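Helix-turn-helix transcriptional regulator (Pseudomonas aeruginosa, PDB 5XHX) is a LuxR-family transcriptional regulator that probably binds DNA through a C-terminal helix-turn-helix domain absent here, this chain being its N-terminal ligand-binding domain. Local coordinates at residues A46-L58 with Y77-S91. Sequence-based numbering, arbitrary orientation.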
ATOM      1  N   ALA A  46       7.048 -16.943   7.358  1.00 28.19           N
ATOM      2  CA  ALA A  46       7.488 -17.297   6.022  1.00 27.41           C
ATOM      3  C   ALA A  46       6.451 -16.787   5.030  1.00 27.55           C
ATOM      4  O   ALA A  46       5.256 -16.770   5.327  1.00 25.53           O
ATOM      5  CB  ALA A  46       7.681 -18.812   5.882  1.00 28.60           C
ATOM      6  N   ALA A  47       6.914 -16.343   3.865  1.00 26.28           N
ATOM      7  CA  ALA A  47       6.033 -16.038   2.747  1.00 29.48           C
ATOM      8  C   ALA A  47       6.339 -16.998   1.604  1.00 25.90           C
ATOM      9  O   ALA A  47       7.505 -17.179   1.237  1.00 29.75           O
ATOM     10  CB  ALA A  47       6.192 -14.584   2.287  1.00 26.93           C
ATOM     11  N   LEU A  48       5.299 -17.603   1.036  1.00 22.90           N
ATOM     12  CA  LEU A  48       5.501 -18.647   0.038  1.00 25.87           C
ATOM     13  C   LEU A  48       4.270 -18.751  -0.853  1.00 26.07           C
ATOM     14  O   LEU A  48       3.176 -18.308  -0.494  1.00 28.26           O
ATOM     15  CB  LEU A  48       5.820 -20.007   0.702  1.00 25.65           C
ATOM     16  CG  LEU A  48       4.818 -20.769   1.590  1.00 27.04           C
ATOM     17  CD1 LEU A  48       5.400 -22.151   2.018  1.00 24.58           C
ATOM     18  CD2 LEU A  48       4.419 -19.971   2.857  1.00 27.05           C
ATOM     19  N   ILE A  49       4.458 -19.370  -2.017  1.00 25.66           N
ATOM     20  CA  ILE A  49       3.367 -19.633  -2.943  1.00 24.29           C
ATOM     21  C   ILE A  49       3.208 -21.141  -3.079  1.00 30.60           C
ATOM     22  O   ILE A  49       4.145 -21.836  -3.494  1.00 27.28           O
ATOM     23  CB  ILE A  49       3.604 -18.967  -4.306  1.00 28.33           C
ATOM     24  CG1 ILE A  49       3.730 -17.441  -4.125  1.00 28.98           C
ATOM     25  CG2 ILE A  49       2.489 -19.333  -5.275  1.00 25.64           C
ATOM     26  CD1 ILE A  49       4.173 -16.693  -5.416  1.00 29.84           C
ATOM     27  N   PHE A  50       2.037 -21.642  -2.687  1.00 27.97           N
ATOM     28  CA  PHE A  50       1.653 -23.023  -2.925  1.00 28.45           C
ATOM     29  C   PHE A  50       1.023 -23.146  -4.313  1.00 32.77           C
ATOM     30  O   PHE A  50       0.441 -22.191  -4.845  1.00 28.30           O
ATOM     31  CB  PHE A  50       0.646 -23.497  -1.872  1.00 26.00           C
ATOM     32  CG  PHE A  50       1.207 -23.637  -0.480  1.00 28.39           C
ATOM     33  CD1 PHE A  50       2.402 -24.296  -0.250  1.00 25.83           C
ATOM     34  CD2 PHE A  50       0.507 -23.124   0.611  1.00 28.18           C
ATOM     35  CE1 PHE A  50       2.895 -24.450   1.053  1.00 26.02           C
ATOM     36  CE2 PHE A  50       0.991 -23.264   1.912  1.00 27.21           C
ATOM     37  CZ  PHE A  50       2.176 -23.935   2.145  1.00 26.12           C
ATOM     38  N   SER A  51       1.124 -24.340  -4.886  1.00 27.66           N
ATOM     39  CA  SER A  51       0.568 -24.616  -6.204  1.00 30.91           C
ATOM     40  C   SER A  51       0.474 -26.128  -6.366  1.00 34.80           C
ATOM     41  O   SER A  51       0.603 -26.881  -5.395  1.00 30.84           O
ATOM     42  CB  SER A  51       1.423 -23.986  -7.306  1.00 31.83           C
ATOM     43  OG  SER A  51       2.630 -24.717  -7.484  1.00 31.61           O
ATOM     44  N   ASP A  52       0.260 -26.575  -7.604  1.00 31.48           N
ATOM     45  CA  ASP A  52       0.298 -28.004  -7.893  1.00 37.25           C
ATOM     46  C   ASP A  52       1.720 -28.522  -8.097  1.00 31.98           C
ATOM     47  O   ASP A  52       1.890 -29.722  -8.321  1.00 35.86           O
ATOM     48  CB  ASP A  52      -0.564 -28.331  -9.116  1.00 38.46           C
ATOM     49  CG  ASP A  52      -2.051 -28.184  -8.843  1.00 41.67           C
ATOM     50  OD1 ASP A  52      -2.466 -28.166  -7.657  1.00 48.42           O
ATOM     51  OD2 ASP A  52      -2.816 -28.083  -9.821  1.00 53.14           O
ATOM     52  N   SER A  53       2.736 -27.660  -8.021  1.00 29.77           N
ATOM     53  CA  SER A  53       4.116 -28.134  -7.956  1.00 35.22           C
ATOM     54  C   SER A  53       4.778 -27.741  -6.633  1.00 31.31           C
ATOM     55  O   SER A  53       4.084 -27.456  -5.652  1.00 32.13           O
ATOM     56  CB  SER A  53       4.918 -27.619  -9.158  1.00 34.81           C
ATOM     57  OG  SER A  53       4.882 -26.202  -9.249  1.00 43.50           O
ATOM     58  N   SER A  54       6.110 -27.755  -6.589  1.00 29.47           N
ATOM     59  CA  SER A  54       6.829 -27.454  -5.355  1.00 30.62           C
ATOM     60  C   SER A  54       6.486 -26.050  -4.868  1.00 29.59           C
ATOM     61  O   SER A  54       6.296 -25.146  -5.692  1.00 25.41           O
ATOM     62  CB  SER A  54       8.345 -27.540  -5.568  1.00 30.88           C
ATOM     63  OG  SER A  54       8.796 -28.883  -5.557  1.00 43.17           O
ATOM     64  N   PRO A  55       6.430 -25.830  -3.551  1.00 29.07           N
ATOM     65  CA  PRO A  55       6.249 -24.467  -3.022  1.00 29.64           C
ATOM     66  C   PRO A  55       7.419 -23.577  -3.391  1.00 34.00           C
ATOM     67  O   PRO A  55       8.578 -23.995  -3.348  1.00 30.68           O
ATOM     68  CB  PRO A  55       6.197 -24.665  -1.501  1.00 30.63           C
ATOM     69  CG  PRO A  55       5.923 -26.125  -1.292  1.00 35.06           C
ATOM     70  CD  PRO A  55       6.510 -26.836  -2.482  1.00 27.73           C
ATOM     71  N   LEU A  56       7.107 -22.328  -3.715  1.00 29.34           N
ATOM     72  CA  LEU A  56       8.111 -21.302  -3.959  1.00 33.75           C
ATOM     73  C   LEU A  56       8.215 -20.432  -2.708  1.00 35.12           C
ATOM     74  O   LEU A  56       7.270 -19.710  -2.360  1.00 32.67           O
ATOM     75  CB  LEU A  56       7.741 -20.478  -5.190  1.00 32.43           C
ATOM     76  CG  LEU A  56       8.660 -19.316  -5.561  1.00 41.42           C
ATOM     77  CD1 LEU A  56      10.107 -19.788  -5.738  1.00 45.11           C
ATOM     78  CD2 LEU A  56       8.157 -18.653  -6.841  1.00 40.22           C
ATOM     79  N   ILE A  57       9.353 -20.508  -2.030  1.00 30.33           N
ATOM     80  CA  ILE A  57       9.593 -19.726  -0.826  1.00 33.93           C
ATOM     81  C   ILE A  57      10.089 -18.352  -1.248  1.00 34.98           C
ATOM     82  O   ILE A  57      11.172 -18.225  -1.829  1.00 30.81           O
ATOM     83  CB  ILE A  57      10.614 -20.415   0.091  1.00 35.81           C
ATOM     84  CG1 ILE A  57      10.198 -21.865   0.370  1.00 38.26           C
ATOM     85  CG2 ILE A  57      10.798 -19.613   1.383  1.00 36.62           C
ATOM     86  CD1 ILE A  57       9.049 -21.999   1.322  1.00 38.90           C
ATOM     87  N   LEU A  58       9.306 -17.320  -0.938  1.00 34.75           N
ATOM     88  CA  LEU A  58       9.686 -15.953  -1.281  1.00 35.65           C
ATOM     89  C   LEU A  58      10.610 -15.342  -0.238  1.00 32.84           C
ATOM     90  O   LEU A  58      11.597 -14.678  -0.590  1.00 35.76           O
ATOM     91  CB  LEU A  58       8.435 -15.084  -1.451  1.00 31.92           C
ATOM     92  CG  LEU A  58       7.428 -15.501  -2.540  1.00 31.90           C
ATOM     93  CD1 LEU A  58       6.197 -14.561  -2.515  1.00 31.29           C
ATOM     94  CD2 LEU A  58       8.068 -15.512  -3.926  1.00 30.31           C
ATOM     95  N   TYR A  77      11.378 -29.729   2.899  1.00 28.92           N
ATOM     96  CA  TYR A  77      10.042 -29.156   2.821  1.00 30.09           C
ATOM     97  C   TYR A  77       9.629 -28.984   1.367  1.00 25.27           C
ATOM     98  O   TYR A  77       8.578 -29.474   0.942  1.00 28.44           O
ATOM     99  CB  TYR A  77       9.996 -27.811   3.572  1.00 30.61           C
ATOM    100  CG  TYR A  77       8.614 -27.209   3.580  1.00 28.53           C
ATOM    101  CD1 TYR A  77       7.664 -27.623   4.497  1.00 27.75           C
ATOM    102  CD2 TYR A  77       8.258 -26.248   2.664  1.00 29.65           C
ATOM    103  CE1 TYR A  77       6.398 -27.090   4.509  1.00 28.97           C
ATOM    104  CE2 TYR A  77       6.976 -25.700   2.661  1.00 29.87           C
ATOM    105  CZ  TYR A  77       6.056 -26.123   3.580  1.00 27.77           C
ATOM    106  OH  TYR A  77       4.783 -25.600   3.578  1.00 27.45           O
ATOM    107  N   ILE A  78      10.478 -28.326   0.581  1.00 25.10           N
ATOM    108  CA  ILE A  78      10.134 -27.995  -0.799  1.00 31.53           C
ATOM    109  C   ILE A  78       9.923 -29.252  -1.648  1.00 37.12           C
ATOM    110  O   ILE A  78       9.027 -29.289  -2.507  1.00 31.78           O
ATOM    111  CB  ILE A  78      11.213 -27.074  -1.385  1.00 31.90           C
ATOM    112  CG1 ILE A  78      11.147 -25.700  -0.694  1.00 36.25           C
ATOM    113  CG2 ILE A  78      11.067 -26.926  -2.892  1.00 38.20           C
ATOM    114  CD1 ILE A  78      12.236 -24.742  -1.158  1.00 42.00           C
ATOM    115  N   THR A  79      10.725 -30.302  -1.429  1.00 30.60           N
ATOM    116  CA  THR A  79      10.648 -31.472  -2.313  1.00 30.88           C
ATOM    117  C   THR A  79       9.693 -32.541  -1.804  1.00 29.68           C
ATOM    118  O   THR A  79       9.613 -33.616  -2.410  1.00 34.28           O
ATOM    119  CB  THR A  79      12.034 -32.107  -2.531  1.00 29.37           C
ATOM    120  OG1 THR A  79      12.532 -32.595  -1.277  1.00 29.73           O
ATOM    121  CG2 THR A  79      12.998 -31.103  -3.108  1.00 29.21           C
ATOM    122  N   GLY A  80       8.947 -32.288  -0.730  1.00 29.16           N
ATOM    123  CA  GLY A  80       7.971 -33.289  -0.345  1.00 29.59           C
ATOM    124  C   GLY A  80       7.262 -33.128   0.978  1.00 23.52           C
ATOM    125  O   GLY A  80       6.072 -33.428   1.076  1.00 25.72           O
ATOM    126  N   LEU A  81       7.970 -32.681   2.016  1.00 25.25           N
ATOM    127  CA  LEU A  81       7.332 -32.581   3.327  1.00 28.87           C
ATOM    128  C   LEU A  81       6.179 -31.575   3.339  1.00 23.99           C
ATOM    129  O   LEU A  81       5.256 -31.714   4.143  1.00 25.70           O
ATOM    130  CB  LEU A  81       8.359 -32.196   4.396  1.00 34.83           C
ATOM    131  CG  LEU A  81       9.289 -33.299   4.888  1.00 39.20           C
ATOM    132  CD1 LEU A  81      10.274 -32.711   5.900  1.00 37.67           C
ATOM    133  CD2 LEU A  81       8.477 -34.432   5.511  1.00 38.68           C
ATOM    134  N   TYR A  82       6.195 -30.578   2.452  1.00 23.60           N
ATOM    135  CA  TYR A  82       5.077 -29.631   2.383  1.00 27.56           C
ATOM    136  C   TYR A  82       3.754 -30.320   2.105  1.00 28.54           C
ATOM    137  O   TYR A  82       2.693 -29.750   2.396  1.00 24.93           O
ATOM    138  CB  TYR A  82       5.312 -28.590   1.289  1.00 27.69           C
ATOM    139  CG  TYR A  82       4.975 -29.101  -0.101  1.00 26.53           C
ATOM    140  CD1 TYR A  82       5.928 -29.768  -0.861  1.00 29.00           C
ATOM    141  CD2 TYR A  82       3.707 -28.913  -0.657  1.00 26.01           C
ATOM    142  CE1 TYR A  82       5.631 -30.236  -2.137  1.00 28.20           C
ATOM    143  CE2 TYR A  82       3.397 -29.394  -1.936  1.00 26.78           C
ATOM    144  CZ  TYR A  82       4.366 -30.042  -2.672  1.00 29.53           C
ATOM    145  OH  TYR A  82       4.088 -30.501  -3.954  1.00 28.85           O
ATOM    146  N   LEU A  83       3.787 -31.514   1.500  1.00 26.94           N
ATOM    147  CA  LEU A  83       2.553 -32.253   1.252  1.00 26.33           C
ATOM    148  C   LEU A  83       1.833 -32.616   2.540  1.00 24.61           C
ATOM    149  O   LEU A  83       0.613 -32.828   2.524  1.00 27.71           O
ATOM    150  CB  LEU A  83       2.849 -33.522   0.440  1.00 28.58           C
ATOM    151  CG  LEU A  83       3.301 -33.235  -0.996  1.00 29.28           C
ATOM    152  CD1 LEU A  83       3.840 -34.511  -1.724  1.00 27.45           C
ATOM    153  CD2 LEU A  83       2.133 -32.610  -1.763  1.00 25.06           C
ATOM    154  N   GLN A  84       2.563 -32.730   3.650  1.00 24.22           N
ATOM    155  CA  GLN A  84       1.978 -33.010   4.963  1.00 27.29           C
ATOM    156  C   GLN A  84       1.699 -31.734   5.754  1.00 29.64           C
ATOM    157  O   GLN A  84       1.257 -31.808   6.911  1.00 26.99           O
ATOM    158  CB  GLN A  84       2.922 -33.917   5.781  1.00 29.88           C
ATOM    159  CG  GLN A  84       3.305 -35.252   5.063  1.00 32.40           C
ATOM    160  CD  GLN A  84       4.635 -35.839   5.567  1.00 41.34           C
ATOM    161  OE1 GLN A  84       5.028 -35.632   6.724  1.00 38.73           O
ATOM    162  NE2 GLN A  84       5.316 -36.592   4.705  1.00 39.77           N
ATOM    163  N   ASP A  85       1.975 -30.574   5.175  1.00 26.53           N
ATOM    164  CA  ASP A  85       1.730 -29.319   5.876  1.00 23.80           C
ATOM    165  C   ASP A  85       0.239 -29.033   5.802  1.00 25.26           C
ATOM    166  O   ASP A  85      -0.294 -28.813   4.704  1.00 24.77           O
ATOM    167  CB  ASP A  85       2.548 -28.197   5.250  1.00 25.63           C
ATOM    168  CG  ASP A  85       2.366 -26.842   5.965  1.00 27.10           C
ATOM    169  OD1 ASP A  85       1.453 -26.702   6.798  1.00 24.95           O
ATOM    170  OD2 ASP A  85       3.126 -25.912   5.636  1.00 23.33           O
ATOM    171  N   PRO A  86      -0.466 -29.026   6.937  1.00 27.60           N
ATOM    172  CA  PRO A  86      -1.909 -28.714   6.900  1.00 29.25           C
ATOM    173  C   PRO A  86      -2.225 -27.399   6.196  1.00 25.11           C
ATOM    174  O   PRO A  86      -3.304 -27.256   5.605  1.00 26.36           O
ATOM    175  CB  PRO A  86      -2.311 -28.689   8.387  1.00 28.33           C
ATOM    176  CG  PRO A  86      -1.038 -28.614   9.169  1.00 31.83           C
ATOM    177  CD  PRO A  86       0.040 -29.238   8.304  1.00 26.32           C
ATOM    178  N   PHE A  87      -1.288 -26.455   6.182  1.00 22.26           N
ATOM    179  CA  PHE A  87      -1.549 -25.188   5.509  1.00 26.30           C
ATOM    180  C   PHE A  87      -1.434 -25.310   3.993  1.00 31.91           C
ATOM    181  O   PHE A  87      -2.094 -24.552   3.266  1.00 24.30           O
ATOM    182  CB  PHE A  87      -0.613 -24.110   6.049  1.00 27.30           C
ATOM    183  CG  PHE A  87      -1.005 -23.636   7.423  1.00 26.81           C
ATOM    184  CD1 PHE A  87      -2.004 -22.680   7.568  1.00 22.91           C
ATOM    185  CD2 PHE A  87      -0.423 -24.178   8.566  1.00 27.57           C
ATOM    186  CE1 PHE A  87      -2.390 -22.241   8.837  1.00 24.84           C
ATOM    187  CE2 PHE A  87      -0.824 -23.747   9.850  1.00 26.81           C
ATOM    188  CZ  PHE A  87      -1.802 -22.778   9.971  1.00 22.98           C
ATOM    189  N   TYR A  88      -0.630 -26.253   3.490  1.00 25.38           N
ATOM    190  CA  TYR A  88      -0.673 -26.525   2.053  1.00 26.98           C
ATOM    191  C   TYR A  88      -1.997 -27.169   1.671  1.00 25.60           C
ATOM    192  O   TYR A  88      -2.619 -26.792   0.677  1.00 26.73           O
ATOM    193  CB  TYR A  88       0.481 -27.423   1.618  1.00 25.63           C
ATOM    194  CG  TYR A  88       0.191 -28.068   0.270  1.00 25.67           C
ATOM    195  CD1 TYR A  88       0.254 -27.317  -0.904  1.00 25.38           C
ATOM    196  CD2 TYR A  88      -0.193 -29.396   0.178  1.00 25.55           C
ATOM    197  CE1 TYR A  88      -0.014 -27.884  -2.140  1.00 31.16           C
ATOM    198  CE2 TYR A  88      -0.472 -29.987  -1.078  1.00 30.68           C
ATOM    199  CZ  TYR A  88      -0.379 -29.211  -2.226  1.00 27.45           C
ATOM    200  OH  TYR A  88      -0.645 -29.731  -3.467  1.00 31.23           O
ATOM    201  N   GLN A  89      -2.444 -28.147   2.455  1.00 23.92           N
ATOM    202  CA  GLN A  89      -3.665 -28.862   2.108  1.00 30.67           C
ATOM    203  C   GLN A  89      -4.881 -27.931   2.112  1.00 32.19           C
ATOM    204  O   GLN A  89      -5.761 -28.046   1.251  1.00 27.34           O
ATOM    205  CB  GLN A  89      -3.868 -30.041   3.069  1.00 29.52           C
ATOM    206  CG  GLN A  89      -2.836 -31.190   2.889  1.00 31.59           C
ATOM    207  CD  GLN A  89      -2.922 -31.920   1.522  1.00 38.39           C
ATOM    208  OE1 GLN A  89      -3.933 -31.840   0.812  1.00 42.97           O
ATOM    209  NE2 GLN A  89      -1.853 -32.655   1.168  1.00 38.88           N
ATOM    210  N   VAL A  90      -4.944 -26.999   3.069  1.00 25.29           N
ATOM    211  CA  VAL A  90      -6.065 -26.060   3.100  1.00 27.62           C
ATOM    212  C   VAL A  90      -6.025 -25.131   1.881  1.00 28.96           C
ATOM    213  O   VAL A  90      -7.078 -24.695   1.386  1.00 32.22           O
ATOM    214  CB  VAL A  90      -6.078 -25.291   4.443  1.00 28.57           C
ATOM    215  CG1 VAL A  90      -5.208 -24.042   4.366  1.00 26.80           C
ATOM    216  CG2 VAL A  90      -7.507 -24.938   4.884  1.00 30.27           C
ATOM    217  N   SER A  91      -4.835 -24.843   1.346  1.00 27.03           N
ATOM    218  CA  SER A  91      -4.770 -24.044   0.129  1.00 28.70           C
ATOM    219  C   SER A  91      -5.370 -24.783  -1.067  1.00 32.06           C
ATOM    220  O   SER A  91      -5.833 -24.145  -2.014  1.00 34.36           O
ATOM    221  CB  SER A  91      -3.325 -23.637  -0.171  1.00 31.16           C
ATOM    222  OG  SER A  91      -2.598 -24.668  -0.830  1.00 28.05           O
TER
HETATM  223  O   HOH W   1       1.866 -29.511  -5.067  1.00 26.11           O
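The F50 ring reaches from its strand to helix 86-92: Y88 CA lies over one face, 3.8 Å from the ring centroid in a CH-pi contact, and L48 CG of the same strand lies off-centre over the opposite face, near its rim. The Y88 ring turns its edge to the F50 face in a T-shaped pair, planes at 75°; with Y88 CG anti to its own N (chi1 161°), CD1 meets F50 CD1 and CE1 lies near S51 O. A second CH-pi contact sets P55 CD over the centre of the Y82 ring, 3.5 Å from its centroid. Apolar packing continues where I57 CG1 meets I78 CD1 at 3.8 Å and L48 CD1 touches Y77 CE2, the latter two side chains at about a right angle.

Among polar contacts, S54 OG donates to I78 O (3.1 Å) from above the carbonyl plane. Y77 OH, at the F50 edge, donates to the anti lone pair of D85 OD2 (2.7 Å), while D85 OD1 caps helix 86-92 by accepting from F87 N. Water 1 bridges S51 O, Y82 OH and Y88 OH, joining the hairpin loop to the 3-10 turn 82-84 and to helix 86-92.

The contact packs the hairpin of strands 44-50 and 56-60, at one edge of the antiparallel sheet, against helices 72-81 and 86-92; Y119 of helix 114-123 stacks on Y77, and strand 127-134 brings Q130 against F50.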